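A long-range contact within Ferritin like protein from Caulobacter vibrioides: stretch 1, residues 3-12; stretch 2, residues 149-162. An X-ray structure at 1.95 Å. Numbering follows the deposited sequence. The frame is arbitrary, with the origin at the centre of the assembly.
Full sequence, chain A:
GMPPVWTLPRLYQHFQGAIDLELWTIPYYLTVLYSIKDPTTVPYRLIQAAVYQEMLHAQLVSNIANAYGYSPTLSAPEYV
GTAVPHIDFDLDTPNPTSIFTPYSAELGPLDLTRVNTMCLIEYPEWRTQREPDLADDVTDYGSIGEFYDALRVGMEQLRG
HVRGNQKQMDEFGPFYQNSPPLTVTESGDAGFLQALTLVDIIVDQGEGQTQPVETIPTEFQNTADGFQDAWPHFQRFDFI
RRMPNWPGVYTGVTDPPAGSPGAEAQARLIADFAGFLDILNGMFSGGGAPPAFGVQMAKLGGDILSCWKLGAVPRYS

Stretch 1 (3-12) PPVWTLPRLY
Stretch 2 149-162: DALRVGMEQLRGHV

Stretch 1 runs extended from P4 to T7, with phi/psi near -60 to -98/127 to 154, then turns helical at L8. T7 OG1 (chi1 p) caps this helix with a weak bond from R10 N at 3.5 Å. Stretch 2 enters already helical and stays so through Q157. L158 leaves the helix at -104/20, and a 3-10 segment follows. The helix axes run at 143°, roughly antiparallel, and approach to 10.0 Å. In register, W6 CA lies 5.4 Å from G154 CA, and L8 CA 7.0 Å from L158 CA.

G154 leaves a hollow, because it has no side chain. The W6 indole (chi1 m, chi2 60°) lies over it, with W6 CD2 3.4 Å from G154 CA in a CH-pi contact. An ideal CB on G154 would sit 2.5 Å from W6 CE3, a clash. W6 CZ2 reaches A150 CB at 4.1 Å.

The Q157 amide (m, t) carries donor and acceptor together, so it serves two backbone groups outside any helix. Q157 NE2 donates to P4 O and Q157 OE1 accepts from W6 N, both at 2.7 Å.

L158 (m, t) is a bump on stretch 2. Its CD1 fits among W6 CB, L8 CD1 and L11 CD2. L158 CD1 lies 3.6 Å from T7 O and 3.7 Å from L11 CD2. L11 (t, p) also places CD1 4.0 Å from L151 CD1. L8 (t, p) sets CD2 over the H161 ring face (chi1 m, chi2 98°), a CH-pi contact 3.6 Å from H161 NE2. The contact buries 606 Å².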

ATOM      1  N   PRO A   3      21.162   1.773  21.556  1.00 78.59           N
ATOM      2  CA  PRO A   3      19.896   1.512  20.834  1.00 76.14           C
ATOM      3  C   PRO A   3      18.856   2.617  21.082  1.00 72.25           C
ATOM      4  O   PRO A   3      18.496   2.856  22.241  1.00 73.89           O
ATOM      5  CB  PRO A   3      19.418   0.158  21.406  1.00 76.97           C
ATOM      6  CG  PRO A   3      20.630  -0.411  22.174  1.00 78.79           C
ATOM      7  CD  PRO A   3      21.423   0.787  22.622  1.00 79.22           C
ATOM      8  N   PRO A   4      18.373   3.287  20.012  1.00 66.38           N
ATOM      9  CA  PRO A   4      17.425   4.419  20.203  1.00 62.73           C
ATOM     10  C   PRO A   4      16.107   4.017  20.915  1.00 57.42           C
ATOM     11  O   PRO A   4      15.487   3.067  20.471  1.00 59.05           O
ATOM     12  CB  PRO A   4      17.138   4.881  18.758  1.00 65.15           C
ATOM     13  CG  PRO A   4      18.307   4.350  17.943  1.00 67.56           C
ATOM     14  CD  PRO A   4      18.656   3.043  18.583  1.00 66.87           C
ATOM     15  N   VAL A   5      15.706   4.723  21.985  1.00 50.98           N
ATOM     16  CA  VAL A   5      14.542   4.331  22.801  1.00 51.67           C
ATOM     17  C   VAL A   5      13.210   4.825  22.180  1.00 44.57           C
ATOM     18  O   VAL A   5      13.071   6.006  21.848  1.00 49.54           O
ATOM     19  CB  VAL A   5      14.610   4.844  24.252  1.00 50.01           C
ATOM     20  CG1 VAL A   5      13.546   4.143  25.076  1.00 54.06           C
ATOM     21  CG2 VAL A   5      15.997   4.611  24.873  1.00 57.83           C
ATOM     22  N   TRP A   6      12.275   3.900  21.990  1.00 37.24           N
ATOM     23  CA  TRP A   6      10.985   4.189  21.369  1.00 33.82           C
ATOM     24  C   TRP A   6       9.938   4.387  22.424  1.00 31.91           C
ATOM     25  O   TRP A   6       9.891   3.634  23.379  1.00 33.31           O
ATOM     26  CB  TRP A   6      10.544   3.014  20.470  1.00 32.55           C
ATOM     27  CG  TRP A   6      11.161   3.093  19.128  1.00 35.18           C
ATOM     28  CD1 TRP A   6      12.505   3.086  18.858  1.00 33.64           C
ATOM     29  CD2 TRP A   6      10.492   3.252  17.861  1.00 31.98           C
ATOM     30  NE1 TRP A   6      12.717   3.219  17.507  1.00 32.47           N
ATOM     31  CE2 TRP A   6      11.505   3.293  16.861  1.00 35.75           C
ATOM     32  CE3 TRP A   6       9.139   3.346  17.472  1.00 32.04           C
ATOM     33  CZ2 TRP A   6      11.218   3.453  15.504  1.00 31.51           C
ATOM     34  CZ3 TRP A   6       8.846   3.490  16.144  1.00 29.99           C
ATOM     35  CH2 TRP A   6       9.883   3.530  15.153  1.00 31.33           C
ATOM     36  N   THR A   7       9.077   5.368  22.230  1.00 30.88           N
ATOM     37  CA  THR A   7       7.900   5.545  23.047  1.00 31.74           C
ATOM     38  C   THR A   7       6.679   4.895  22.360  1.00 29.07           C
ATOM     39  O   THR A   7       6.643   4.731  21.147  1.00 28.21           O
ATOM     40  CB  THR A   7       7.611   7.042  23.366  1.00 29.93           C
ATOM     41  OG1 THR A   7       7.161   7.745  22.214  1.00 33.49           O
ATOM     42  CG2 THR A   7       8.837   7.758  23.965  1.00 32.17           C
ATOM     43  N   LEU A   8       5.706   4.516  23.166  1.00 27.53           N
ATOM     44  CA  LEU A   8       4.478   3.920  22.672  1.00 27.61           C
ATOM     45  C   LEU A   8       3.719   4.833  21.687  1.00 26.36           C
ATOM     46  O   LEU A   8       3.310   4.375  20.624  1.00 27.58           O
ATOM     47  CB  LEU A   8       3.590   3.400  23.819  1.00 28.81           C
ATOM     48  CG  LEU A   8       2.440   2.459  23.370  1.00 27.34           C
ATOM     49  CD1 LEU A   8       2.955   1.204  22.596  1.00 27.91           C
ATOM     50  CD2 LEU A   8       1.528   2.076  24.538  1.00 28.31           C
ATOM     51  N   PRO A   9       3.565   6.129  21.994  1.00 26.53           N
ATOM     52  CA  PRO A   9       2.921   6.993  20.993  1.00 29.14           C
ATOM     53  C   PRO A   9       3.618   7.041  19.624  1.00 25.19           C
ATOM     54  O   PRO A   9       2.945   7.067  18.568  1.00 26.85           O
ATOM     55  CB  PRO A   9       2.843   8.361  21.688  1.00 30.96           C
ATOM     56  CG  PRO A   9       2.955   8.071  23.165  1.00 29.34           C
ATOM     57  CD  PRO A   9       3.831   6.838  23.271  1.00 27.88           C
ATOM     58  N   ARG A  10       4.930   7.045  19.615  1.00 27.31           N
ATOM     59  CA  ARG A  10       5.682   7.067  18.383  1.00 26.89           C
ATOM     60  C   ARG A  10       5.580   5.759  17.632  1.00 29.31           C
ATOM     61  O   ARG A  10       5.561   5.754  16.408  1.00 29.52           O
ATOM     62  CB  ARG A  10       7.143   7.455  18.666  1.00 29.13           C
ATOM     63  CG  ARG A  10       7.309   8.900  19.177  1.00 33.41           C
ATOM     64  CD  ARG A  10       7.605   9.913  18.087  1.00 54.94           C
ATOM     65  NE  ARG A  10       7.692  11.315  18.551  1.00 56.76           N
ATOM     66  CZ  ARG A  10       8.670  11.853  19.311  1.00 71.35           C
ATOM     67  NH1 ARG A  10       9.700  11.134  19.751  1.00 72.57           N
ATOM     68  NH2 ARG A  10       8.620  13.147  19.650  1.00 67.67           N
ATOM     69  N   LEU A  11       5.512   4.652  18.359  1.00 26.31           N
ATOM     70  CA  LEU A  11       5.309   3.329  17.723  1.00 26.90           C
ATOM     71  C   LEU A  11       3.960   3.367  17.053  1.00 23.61           C
ATOM     72  O   LEU A  11       3.850   3.055  15.852  1.00 26.46           O
ATOM     73  CB  LEU A  11       5.411   2.186  18.746  1.00 27.75           C
ATOM     74  CG  LEU A  11       5.113   0.804  18.127  1.00 26.05           C
ATOM     75  CD1 LEU A  11       6.147   0.539  17.043  1.00 29.56           C
ATOM     76  CD2 LEU A  11       5.123  -0.264  19.182  1.00 26.84           C
ATOM     77  N   TYR A  12       2.943   3.850  17.761  1.00 25.84           N
ATOM     78  CA  TYR A  12       1.586   3.994  17.190  1.00 27.11           C
ATOM     79  C   TYR A  12       1.549   4.884  15.927  1.00 27.35           C
ATOM     80  O   TYR A  12       0.905   4.548  14.899  1.00 24.73           O
ATOM     81  CB  TYR A  12       0.626   4.517  18.283  1.00 28.99           C
ATOM     82  CG  TYR A  12       0.229   3.506  19.364  1.00 25.77           C
ATOM     83  CD1 TYR A  12       0.746   2.194  19.411  1.00 24.28           C
ATOM     84  CD2 TYR A  12      -0.652   3.877  20.351  1.00 30.01           C
ATOM     85  CE1 TYR A  12       0.346   1.285  20.410  1.00 24.17           C
ATOM     86  CE2 TYR A  12      -1.054   3.012  21.295  1.00 27.31           C
ATOM     87  CZ  TYR A  12      -0.577   1.724  21.350  1.00 25.44           C
ATOM     88  OH  TYR A  12      -1.044   0.927  22.371  1.00 30.38           O
ATOM     89  N   ASP A 149      12.279  -1.886   8.966  1.00 33.36           N
ATOM     90  CA  ASP A 149      13.387  -2.057   9.883  1.00 35.24           C
ATOM     91  C   ASP A 149      13.262  -1.267  11.193  1.00 34.97           C
ATOM     92  O   ASP A 149      13.561  -1.796  12.288  1.00 33.01           O
ATOM     93  CB  ASP A 149      14.673  -1.557   9.228  1.00 37.48           C
ATOM     94  CG  ASP A 149      15.330  -2.573   8.344  1.00 46.88           C
ATOM     95  OD1 ASP A 149      14.877  -3.727   8.237  1.00 50.81           O
ATOM     96  OD2 ASP A 149      16.354  -2.181   7.767  1.00 52.75           O
ATOM     97  N   ALA A 150      12.949   0.025  11.061  1.00 34.12           N
ATOM     98  CA  ALA A 150      12.697   0.912  12.217  1.00 33.65           C
ATOM     99  C   ALA A 150      11.525   0.372  13.025  1.00 33.36           C
ATOM    100  O   ALA A 150      11.578   0.272  14.257  1.00 34.45           O
ATOM    101  CB  ALA A 150      12.409   2.317  11.748  1.00 33.31           C
ATOM    102  N   LEU A 151      10.444   0.022  12.347  1.00 32.99           N
ATOM    103  CA  LEU A 151       9.284  -0.522  13.057  1.00 32.53           C
ATOM    104  C   LEU A 151       9.623  -1.763  13.924  1.00 30.85           C
ATOM    105  O   LEU A 151       9.233  -1.860  15.058  1.00 33.49           O
ATOM    106  CB  LEU A 151       8.191  -0.850  12.060  1.00 31.83           C
ATOM    107  CG  LEU A 151       6.809  -0.978  12.692  1.00 36.45           C
ATOM    108  CD1 LEU A 151       6.228   0.388  13.059  1.00 32.05           C
ATOM    109  CD2 LEU A 151       5.861  -1.768  11.735  1.00 30.59           C
ATOM    110  N   ARG A 152      10.402  -2.696  13.395  1.00 33.11           N
ATOM    111  CA  ARG A 152      10.874  -3.853  14.206  1.00 31.00           C
ATOM    112  C   ARG A 152      11.603  -3.464  15.516  1.00 32.35           C
ATOM    113  O   ARG A 152      11.436  -4.112  16.543  1.00 31.07           O
ATOM    114  CB  ARG A 152      11.844  -4.725  13.408  1.00 34.07           C
ATOM    115  CG  ARG A 152      11.242  -5.463  12.274  1.00 40.47           C
ATOM    116  CD  ARG A 152      12.337  -6.357  11.642  1.00 42.88           C
ATOM    117  NE  ARG A 152      11.816  -7.073  10.485  1.00 45.25           N
ATOM    118  CZ  ARG A 152      12.024  -6.724   9.220  1.00 50.79           C
ATOM    119  NH1 ARG A 152      12.705  -5.632   8.907  1.00 53.08           N
ATOM    120  NH2 ARG A 152      11.504  -7.454   8.248  1.00 42.95           N
ATOM    121  N   VAL A 153      12.346  -2.377  15.498  1.00 34.04           N
ATOM    122  CA  VAL A 153      13.038  -1.895  16.699  1.00 32.91           C
ATOM    123  C   VAL A 153      12.062  -1.413  17.758  1.00 33.11           C
ATOM    124  O   VAL A 153      12.154  -1.833  18.929  1.00 33.43           O
ATOM    125  CB  VAL A 153      14.121  -0.810  16.360  1.00 34.71           C
ATOM    126  CG1 VAL A 153      14.745  -0.180  17.633  1.00 34.88           C
ATOM    127  CG2 VAL A 153      15.202  -1.437  15.502  1.00 35.97           C
ATOM    128  N   GLY A 154      11.108  -0.560  17.370  1.00 30.36           N
ATOM    129  CA  GLY A 154      10.072  -0.139  18.311  1.00 29.53           C
ATOM    130  C   GLY A 154       9.268  -1.303  18.848  1.00 27.53           C
ATOM    131  O   GLY A 154       8.986  -1.363  20.044  1.00 30.42           O
HETATM  132  N   MSE A 155       8.881  -2.202  17.946  1.00 28.37           N
HETATM  133  CA  MSE A 155       8.101  -3.385  18.267  1.00 28.04           C
HETATM  134  C   MSE A 155       8.811  -4.271  19.303  1.00 26.30           C
HETATM  135  O   MSE A 155       8.194  -4.790  20.234  1.00 30.54           O
HETATM  136  CB  MSE A 155       7.849  -4.195  16.987  1.00 29.64           C
HETATM  137  CG  MSE A 155       6.755  -3.627  16.125  1.00 31.64           C
HETATM  138 SE   MSE A 155       6.722  -4.509  14.362  0.75 25.05          SE
HETATM  139  CE  MSE A 155       6.290  -6.325  14.890  1.00 35.08           C
ATOM    140  N   GLU A 156      10.106  -4.436  19.141  1.00 29.26           N
ATOM    141  CA  GLU A 156      10.864  -5.219  20.092  1.00 33.01           C
ATOM    142  C   GLU A 156      10.932  -4.578  21.455  1.00 31.23           C
ATOM    143  O   GLU A 156      10.741  -5.230  22.474  1.00 33.44           O
ATOM    144  CB  GLU A 156      12.282  -5.422  19.591  1.00 32.44           C
ATOM    145  CG  GLU A 156      12.946  -6.617  20.232  1.00 41.84           C
ATOM    146  CD  GLU A 156      14.185  -6.275  20.922  1.00 59.06           C
ATOM    147  OE1 GLU A 156      14.090  -5.491  21.892  1.00 67.51           O
ATOM    148  OE2 GLU A 156      15.247  -6.806  20.510  1.00 69.15           O
ATOM    149  N   GLN A 157      11.243  -3.294  21.492  1.00 32.85           N
ATOM    150  CA  GLN A 157      11.374  -2.585  22.746  1.00 33.23           C
ATOM    151  C   GLN A 157      10.089  -2.538  23.504  1.00 33.48           C
ATOM    152  O   GLN A 157      10.103  -2.584  24.745  1.00 31.48           O
ATOM    153  CB  GLN A 157      11.829  -1.147  22.519  1.00 33.46           C
ATOM    154  CG  GLN A 157      13.260  -1.038  21.961  1.00 38.74           C
ATOM    155  CD  GLN A 157      13.716   0.392  21.750  1.00 37.73           C
ATOM    156  OE1 GLN A 157      13.105   1.328  22.249  1.00 48.24           O
ATOM    157  NE2 GLN A 157      14.808   0.565  21.028  1.00 40.38           N
ATOM    158  N   LEU A 158       8.971  -2.437  22.769  1.00 29.84           N
ATOM    159  CA  LEU A 158       7.664  -2.308  23.378  1.00 28.30           C
ATOM    160  C   LEU A 158       6.810  -3.593  23.363  1.00 29.00           C
ATOM    161  O   LEU A 158       5.594  -3.536  23.533  1.00 28.15           O
ATOM    162  CB  LEU A 158       6.924  -1.138  22.696  1.00 30.27           C
ATOM    163  CG  LEU A 158       7.565   0.246  22.928  1.00 32.33           C
ATOM    164  CD1 LEU A 158       7.174   1.255  21.895  1.00 28.95           C
ATOM    165  CD2 LEU A 158       7.321   0.816  24.329  1.00 30.33           C
ATOM    166  N   ARG A 159       7.454  -4.743  23.194  1.00 29.35           N
ATOM    167  CA  ARG A 159       6.776  -6.042  23.168  1.00 29.62           C
ATOM    168  C   ARG A 159       5.967  -6.424  24.429  1.00 33.36           C
ATOM    169  O   ARG A 159       5.055  -7.245  24.353  1.00 31.51           O
ATOM    170  CB  ARG A 159       7.764  -7.137  22.870  1.00 33.62           C
ATOM    171  CG  ARG A 159       8.828  -7.354  23.981  1.00 30.21           C
ATOM    172  CD  ARG A 159       9.932  -8.235  23.412  1.00 35.81           C
ATOM    173  NE  ARG A 159      10.905  -8.593  24.424  1.00 36.10           N
ATOM    174  CZ  ARG A 159      11.960  -7.866  24.779  1.00 42.34           C
ATOM    175  NH1 ARG A 159      12.251  -6.706  24.222  1.00 42.90           N
ATOM    176  NH2 ARG A 159      12.757  -8.325  25.727  1.00 51.29           N
ATOM    177  N   GLY A 160       6.250  -5.780  25.559  1.00 33.33           N
ATOM    178  CA  GLY A 160       5.423  -5.941  26.733  1.00 31.18           C
ATOM    179  C   GLY A 160       3.987  -5.556  26.570  1.00 33.74           C
ATOM    180  O   GLY A 160       3.138  -6.017  27.325  1.00 32.72           O
ATOM    181  N   HIS A 161       3.693  -4.709  25.580  1.00 31.24           N
ATOM    182  CA  HIS A 161       2.346  -4.293  25.279  1.00 31.25           C
ATOM    183  C   HIS A 161       1.571  -5.270  24.416  1.00 29.03           C
ATOM    184  O   HIS A 161       0.366  -5.070  24.216  1.00 29.54           O
ATOM    185  CB  HIS A 161       2.379  -2.940  24.582  1.00 30.06           C
ATOM    186  CG  HIS A 161       2.700  -1.816  25.497  1.00 33.32           C
ATOM    187  ND1 HIS A 161       3.972  -1.302  25.606  1.00 32.61           N
ATOM    188  CD2 HIS A 161       1.924  -1.117  26.367  1.00 30.29           C
ATOM    189  CE1 HIS A 161       3.965  -0.318  26.491  1.00 32.28           C
ATOM    190  NE2 HIS A 161       2.744  -0.200  26.986  1.00 37.67           N
ATOM    191  N   VAL A 162       2.240  -6.281  23.861  1.00 27.82           N
ATOM    192  CA  VAL A 162       1.549  -7.227  22.979  1.00 28.43           C
ATOM    193  C   VAL A 162       0.557  -8.087  23.733  1.00 28.51           C
ATOM    194  O   VAL A 162       0.896  -8.722  24.729  1.00 27.90           O
ATOM    195  CB  VAL A 162       2.490  -8.092  22.203  1.00 28.92           C
ATOM    196  CG1 VAL A 162       1.643  -9.102  21.376  1.00 26.90           C
ATOM    197  CG2 VAL A 162       3.429  -7.201  21.337  1.00 26.46           C
TER